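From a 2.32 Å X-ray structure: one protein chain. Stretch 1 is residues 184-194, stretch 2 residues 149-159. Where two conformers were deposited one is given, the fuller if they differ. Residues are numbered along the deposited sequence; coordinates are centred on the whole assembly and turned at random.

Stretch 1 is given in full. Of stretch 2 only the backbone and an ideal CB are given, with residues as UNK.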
# COMPACT_ATOMS: atom_id res chain seq x y z
N GLU F 184 4.99 8.30 0.71
CA GLU F 184 3.66 7.95 1.15
C GLU F 184 2.68 8.00 -0.02
O GLU F 184 1.95 7.04 -0.22
CB GLU F 184 3.22 8.88 2.29
CG GLU F 184 1.73 9.16 2.36
CD GLU F 184 1.28 9.83 3.68
OE1 GLU F 184 0.29 9.32 4.26
OE2 GLU F 184 1.89 10.85 4.13
N VAL F 185 2.69 9.07 -0.81
CA VAL F 185 1.82 9.18 -1.99
C VAL F 185 2.14 8.03 -3.02
O VAL F 185 1.25 7.30 -3.48
CB VAL F 185 1.92 10.60 -2.61
CG1 VAL F 185 0.93 10.76 -3.73
CG2 VAL F 185 1.68 11.69 -1.55
N GLY F 186 3.42 7.83 -3.32
CA GLY F 186 3.86 6.65 -4.05
C GLY F 186 3.25 5.35 -3.56
O GLY F 186 2.59 4.60 -4.32
N ASN F 187 3.37 5.07 -2.28
CA ASN F 187 2.90 3.79 -1.83
C ASN F 187 1.38 3.69 -1.90
O ASN F 187 0.84 2.59 -2.08
CB ASN F 187 3.45 3.45 -0.46
CG ASN F 187 4.95 3.20 -0.50
OD1 ASN F 187 5.48 2.74 -1.51
ND2 ASN F 187 5.63 3.53 0.57
N LEU F 188 0.71 4.83 -1.79
CA LEU F 188 -0.71 4.83 -1.89
C LEU F 188 -1.15 4.52 -3.32
O LEU F 188 -2.18 3.92 -3.51
CB LEU F 188 -1.26 6.14 -1.43
CG LEU F 188 -1.89 6.36 -0.06
CD1 LEU F 188 -2.09 5.17 0.83
CD2 LEU F 188 -1.23 7.55 0.64
N LEU F 189 -0.36 4.93 -4.31
CA LEU F 189 -0.69 4.61 -5.70
C LEU F 189 -0.50 3.12 -5.88
O LEU F 189 -1.30 2.45 -6.52
CB LEU F 189 0.16 5.38 -6.71
CG LEU F 189 -0.10 6.90 -6.79
CD1 LEU F 189 1.03 7.58 -7.60
CD2 LEU F 189 -1.46 7.24 -7.39
N LEU F 190 0.54 2.58 -5.27
CA LEU F 190 0.75 1.15 -5.26
C LEU F 190 -0.39 0.35 -4.59
O LEU F 190 -0.76 -0.74 -5.10
CB LEU F 190 2.08 0.85 -4.57
CG LEU F 190 2.47 -0.62 -4.43
CD1 LEU F 190 2.82 -1.14 -5.79
CD2 LEU F 190 3.69 -0.72 -3.47
N THR F 191 -0.95 0.87 -3.49
CA THR F 191 -2.03 0.13 -2.85
C THR F 191 -3.31 0.19 -3.69
O THR F 191 -4.00 -0.80 -3.77
CB THR F 191 -2.30 0.48 -1.34
OG1 THR F 191 -3.13 1.63 -1.24
CG2 THR F 191 -1.03 0.75 -0.59
N ASP F 192 -3.59 1.32 -4.37
CA ASP F 192 -4.70 1.38 -5.35
C ASP F 192 -4.52 0.30 -6.42
O ASP F 192 -5.48 -0.39 -6.80
CB ASP F 192 -4.81 2.76 -6.04
CG ASP F 192 -5.62 3.80 -5.21
OD1 ASP F 192 -6.22 3.43 -4.18
OD2 ASP F 192 -5.64 5.00 -5.59
N SER F 193 -3.30 0.15 -6.90
CA SER F 193 -3.06 -0.80 -7.98
C SER F 193 -3.09 -2.27 -7.49
O SER F 193 -3.51 -3.15 -8.20
CB SER F 193 -1.82 -0.43 -8.78
OG SER F 193 -0.69 -1.16 -8.38
N LEU F 194 -2.74 -2.49 -6.22
CA LEU F 194 -2.82 -3.85 -5.66
C LEU F 194 -4.28 -4.31 -5.54
O LEU F 194 -4.57 -5.45 -5.83
CB LEU F 194 -2.10 -3.95 -4.31
CG LEU F 194 -0.58 -3.82 -4.42
CD1 LEU F 194 0.06 -3.56 -3.05
CD2 LEU F 194 0.03 -5.03 -5.11
N UNK F 149 11.22 13.41 -5.86
CA UNK F 149 10.38 12.87 -6.90
C UNK F 149 9.48 11.74 -6.37
O UNK F 149 9.84 11.06 -5.41
CB UNK F 149 11.25 12.37 -8.06
N UNK F 150 8.32 11.54 -7.01
CA UNK F 150 7.57 10.36 -6.69
C UNK F 150 7.21 9.49 -7.87
O UNK F 150 7.12 9.95 -9.03
CB UNK F 150 6.29 10.77 -5.96
N UNK F 151 6.98 8.22 -7.53
CA UNK F 151 6.90 7.17 -8.54
C UNK F 151 5.58 6.40 -8.61
O UNK F 151 4.89 6.24 -7.63
CB UNK F 151 8.03 6.17 -8.29
N UNK F 152 5.27 5.92 -9.80
CA UNK F 152 4.10 5.13 -10.14
C UNK F 152 3.74 3.96 -9.24
O UNK F 152 4.18 3.85 -8.08
CB UNK F 152 4.29 4.59 -11.56
N UNK F 153 2.89 3.11 -9.81
CA UNK F 153 2.56 1.79 -9.31
C UNK F 153 3.60 0.86 -9.98
O UNK F 153 3.93 -0.20 -9.49
CB UNK F 153 1.12 1.39 -9.62
N UNK F 154 4.16 1.34 -11.09
CA UNK F 154 4.94 0.55 -12.04
C UNK F 154 6.36 1.09 -12.13
O UNK F 154 7.11 0.74 -13.05
CB UNK F 154 4.28 0.55 -13.42
N UNK F 155 6.71 2.00 -11.22
CA UNK F 155 8.09 2.44 -11.01
C UNK F 155 8.62 3.66 -11.73
O UNK F 155 9.79 4.00 -11.54
CB UNK F 155 9.01 1.27 -11.38
N UNK F 156 7.82 4.32 -12.57
CA UNK F 156 8.33 5.53 -13.26
C UNK F 156 7.86 6.83 -12.63
O UNK F 156 6.94 6.84 -11.81
CB UNK F 156 7.90 5.51 -14.73
N UNK F 157 8.51 7.91 -13.05
CA UNK F 157 8.35 9.23 -12.46
C UNK F 157 6.96 9.78 -12.80
O UNK F 157 6.47 9.68 -13.93
CB UNK F 157 9.45 10.18 -12.95
N UNK F 158 6.31 10.32 -11.80
CA UNK F 158 4.92 10.74 -11.97
C UNK F 158 4.70 12.12 -11.38
O UNK F 158 3.71 12.78 -11.69
CB UNK F 158 3.97 9.73 -11.32
N UNK F 159 5.67 12.61 -10.62
CA UNK F 159 5.56 13.93 -10.03
C UNK F 159 6.61 14.22 -9.01
O UNK F 159 7.57 13.42 -8.85
CB UNK F 159 4.18 14.10 -9.39

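Stretch 1 is one unbroken helix, and the strand at 149-151 runs beside it at 11° between N-to-C directions, with a closest axial approach of 7.3 Å. CA atoms come within 5.4 Å at Gly186 and 151 and 4.5 Å at Leu190 and 153; 150 and 153 carry most of the contact, 158 adds a little.

Position 149 has no atom of stretch 1 within 5.5 Å of its ideal CB. Its phi/psi of -79/153 suits most residues, proline included; it is Pro149.

At 150 CA-to-CB points toward the helix, and the ideal CB lies 4.9 Å from Gly186 N. Near Gly186 N the helix offers the apolar side chains of Val185 and Leu189, so a branched or medium-length apolar residue would fit: valine, isoleucine, leucine or methionine. The residue is Leu150. Its CD1 sits 3.6 Å from Gly186 N, 4.0 Å from Val185 CG1 and 4.2 Å from Leu189 CD1, so a single methyl reaches all three.

Position 151 points away, and its extended backbone (-120/151) tolerates many types. In Phe151 the ring turns from the helix; the contact comes through the backbone, with Phe151 O 3.7 Å from Gly186 CA.

Position 152 also points away, leaving its choice to its own loop; polar residues would suit. Asp152 OD2 takes part in a salt bridge within the loop, taken up at 156.

At 153 the ideal CB is 3.4 Å from Ser193 OG and 4.1 Å from Leu189 O. Such closeness favours glycine, alanine or serine. Ser153 fits: its CB is 3.5 Å from Ser193 OG, and its OG, 4.1 Å from Leu189 O, forms no hydrogen bond to the helix.

Position 154 points away, so a long polar chain is plausible. Lys154 curls back, bringing NZ to 4.0 Å from Ser193 OG, a contact without a hydrogen bond.

Position 155 has a positive phi (93/-1), where a CB would jam against the preceding carbonyl O. Gly155 answers that local demand.

Position 156 is out of reach and open to many residues; Arg156 NH2 donates a 2.9 Å hydrogen bond to Asp152 OD2, part of the salt bridge. Position 157, equally remote, is Leu157.

At 158 CA-to-CB again points toward the helix, with the ideal CB 5.2 Å from Leu189 CD1. A small or medium residue with a methyl, such as alanine, valine or threonine, would suit. Thr158 places CG2 4.0 Å from Leu189 CD1.

Position 159, remote from stretch 1, has a fully extended backbone (170/-171) that favours glycine; it is Gly159.

Stretch 2 149-159: PLFDSKGRLTG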
# COMPACT_ATOMS: atom_id res chain seq x y z
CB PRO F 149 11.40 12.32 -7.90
CG PRO F 149 12.57 11.93 -7.10
CD PRO F 149 12.63 12.96 -6.01
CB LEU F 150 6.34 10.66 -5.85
CG LEU F 150 5.05 11.07 -6.50
CD1 LEU F 150 4.08 10.04 -6.05
CD2 LEU F 150 4.69 12.43 -5.91
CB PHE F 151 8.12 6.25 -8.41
CG PHE F 151 9.45 6.98 -8.56
CD1 PHE F 151 9.97 7.25 -9.82
CD2 PHE F 151 10.16 7.42 -7.42
CE1 PHE F 151 11.23 7.96 -9.97
CE2 PHE F 151 11.41 8.10 -7.54
CZ PHE F 151 11.94 8.37 -8.82
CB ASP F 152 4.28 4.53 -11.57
CG ASP F 152 3.65 5.37 -12.59
OD1 ASP F 152 2.92 6.29 -12.17
OD2 ASP F 152 3.88 5.16 -13.81
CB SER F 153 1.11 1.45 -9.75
OG SER F 153 0.39 2.61 -10.27
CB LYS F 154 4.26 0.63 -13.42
CG LYS F 154 2.78 0.11 -13.47
CD LYS F 154 2.67 -1.45 -13.65
CE LYS F 154 1.90 -2.17 -12.49
NZ LYS F 154 0.53 -1.63 -12.18
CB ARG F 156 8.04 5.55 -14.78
CG ARG F 156 6.68 5.04 -15.21
CD ARG F 156 6.10 5.91 -16.37
NE ARG F 156 5.71 5.09 -17.51
CZ ARG F 156 4.57 4.38 -17.60
NH1 ARG F 156 4.33 3.64 -18.70
NH2 ARG F 156 3.69 4.40 -16.59
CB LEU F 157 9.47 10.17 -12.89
CG LEU F 157 9.42 11.68 -12.61
CD1 LEU F 157 9.88 11.99 -11.22
CD2 LEU F 157 10.29 12.40 -13.65
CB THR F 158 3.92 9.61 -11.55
OG1 THR F 158 2.66 9.85 -12.18
CG2 THR F 158 3.79 9.35 -9.96
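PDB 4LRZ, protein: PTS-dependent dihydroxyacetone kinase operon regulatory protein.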